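Glycoside hydrolase family 16 protein (Bacteroides ovatus, PDB 7KR6) probably hydrolyses the glycosidic bonds of mixed-linkage beta-glucans as an endo-glucanase, and is captured here with a fluorinated glucose oligosaccharide in its binding cleft. Local coordinates at residues 80-85 against 194-199. The protein carries 1 engineered substitution. Sequence-based numbering, arbitrary orientation.
Sequences KSVLIL and GNYHTY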
# COMPACT_ATOMS: atom_id res chain seq x y z
N LYS A 80 -28.67 14.28 17.61
CA LYS A 80 -27.32 13.94 18.12
C LYS A 80 -26.51 15.22 18.32
O LYS A 80 -26.70 16.17 17.56
CB LYS A 80 -26.58 13.05 17.12
CG LYS A 80 -27.16 11.67 16.93
CD LYS A 80 -26.37 10.84 15.91
CE LYS A 80 -26.93 9.46 15.66
NZ LYS A 80 -28.23 9.51 14.97
N SER A 81 -25.59 15.20 19.29
CA SER A 81 -24.52 16.20 19.44
C SER A 81 -23.23 15.54 18.98
O SER A 81 -22.93 14.47 19.47
CB SER A 81 -24.36 16.78 20.85
OG SER A 81 -23.53 17.95 20.79
N VAL A 82 -22.57 16.17 18.04
CA VAL A 82 -21.43 15.50 17.31
C VAL A 82 -20.28 16.47 17.12
O VAL A 82 -20.45 17.71 16.99
CB VAL A 82 -21.92 14.95 15.95
CG1 VAL A 82 -23.08 14.01 16.14
CG2 VAL A 82 -22.27 16.06 15.00
N LEU A 83 -19.09 15.93 17.01
CA LEU A 83 -17.93 16.67 16.48
C LEU A 83 -18.11 16.80 14.95
O LEU A 83 -18.36 15.79 14.30
CB LEU A 83 -16.64 15.93 16.85
CG LEU A 83 -15.34 16.52 16.28
CD1 LEU A 83 -14.97 17.82 16.96
CD2 LEU A 83 -14.22 15.47 16.40
N ILE A 84 -17.86 17.98 14.41
CA ILE A 84 -18.01 18.26 12.96
C ILE A 84 -16.68 18.74 12.41
O ILE A 84 -16.17 19.81 12.80
CB ILE A 84 -19.14 19.26 12.67
CG1 ILE A 84 -20.43 18.88 13.38
CG2 ILE A 84 -19.36 19.41 11.18
CD1 ILE A 84 -21.48 19.97 13.32
N LEU A 85 -16.10 17.96 11.50
CA LEU A 85 -14.99 18.45 10.67
C LEU A 85 -15.55 18.85 9.30
O LEU A 85 -16.12 17.96 8.60
CB LEU A 85 -13.93 17.36 10.53
CG LEU A 85 -13.47 16.72 11.84
CD1 LEU A 85 -12.51 15.59 11.58
CD2 LEU A 85 -12.85 17.75 12.79
N GLY A 194 -25.11 8.17 4.75
CA GLY A 194 -25.89 9.07 5.62
C GLY A 194 -26.16 8.50 7.00
O GLY A 194 -26.97 9.11 7.72
N ASN A 195 -25.51 7.40 7.38
CA ASN A 195 -25.65 6.80 8.73
C ASN A 195 -24.29 6.75 9.43
O ASN A 195 -23.25 6.83 8.75
CB ASN A 195 -26.25 5.40 8.70
CG ASN A 195 -27.68 5.38 8.17
OD1 ASN A 195 -28.01 4.53 7.36
ND2 ASN A 195 -28.50 6.32 8.61
N TYR A 196 -24.34 6.63 10.75
CA TYR A 196 -23.14 6.47 11.59
C TYR A 196 -22.77 5.00 11.58
O TYR A 196 -23.64 4.11 11.56
CB TYR A 196 -23.40 6.98 13.01
CG TYR A 196 -23.49 8.48 13.06
CD1 TYR A 196 -24.64 9.16 12.67
CD2 TYR A 196 -22.42 9.24 13.49
CE1 TYR A 196 -24.69 10.55 12.71
CE2 TYR A 196 -22.43 10.63 13.43
CZ TYR A 196 -23.60 11.29 13.10
OH TYR A 196 -23.64 12.65 13.10
N HIS A 197 -21.46 4.73 11.58
CA HIS A 197 -20.89 3.36 11.67
C HIS A 197 -19.82 3.34 12.76
O HIS A 197 -19.23 4.38 13.05
CB HIS A 197 -20.34 2.90 10.31
CG HIS A 197 -21.38 2.89 9.23
ND1 HIS A 197 -22.12 1.77 8.94
CD2 HIS A 197 -21.80 3.88 8.41
CE1 HIS A 197 -22.97 2.07 7.97
NE2 HIS A 197 -22.82 3.36 7.64
N THR A 198 -19.65 2.20 13.39
CA THR A 198 -18.74 2.06 14.53
C THR A 198 -17.42 1.50 13.99
O THR A 198 -17.43 0.41 13.34
CB THR A 198 -19.31 1.15 15.61
OG1 THR A 198 -20.50 1.82 16.05
CG2 THR A 198 -18.36 0.99 16.77
N TYR A 199 -16.34 2.19 14.28
CA TYR A 199 -14.96 1.79 13.92
C TYR A 199 -14.29 1.43 15.24
O TYR A 199 -14.26 2.29 16.11
CB TYR A 199 -14.25 2.92 13.15
CG TYR A 199 -15.00 3.26 11.88
CD1 TYR A 199 -14.72 2.55 10.74
CD2 TYR A 199 -16.01 4.21 11.83
CE1 TYR A 199 -15.40 2.77 9.57
CE2 TYR A 199 -16.73 4.44 10.66
CZ TYR A 199 -16.41 3.72 9.53
OH TYR A 199 -17.06 3.93 8.34
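Lys80 and Tyr196 are the residues of strand segment 80-85 and segment 194-199 whose CA atoms come nearest, yet these remain 10.8 Å apart. No hydrogen bond joins the two segments; strands 112-117 and 261-271 come between them in the pairing order, so side chains alone span the distance, burying 130 Å². Tyr196, at the entry to strand 197-203, reaches across with its ring. The extended Lys80 chain runs past that ring in the opposite direction, its CD lying 3.6 Å from Tyr196 CE1. This is an off-centre CH-pi contact, with CD 4.1 Å from the ring centroid and 30° off the normal. The chain is straight as far as CE, which lies beside Tyr196 CD1 and CE1; the turn at chi4 (68°) moves only NZ. At the phenol end, Val82 CG1 sits 3.4 Å from Tyr196 OH and 4.1 Å from Tyr196 CZ. The hydroxyl is hydrogen-bonded to Asp77 OD2 on strand 72-77, which would hold the phenol end in place, while Tyr265 touches both Val82 and Tyr196. The contact is side-chain packing that spans two intervening strands over one face of the curved beta-sheet framework characteristic of the family 16 jelly roll.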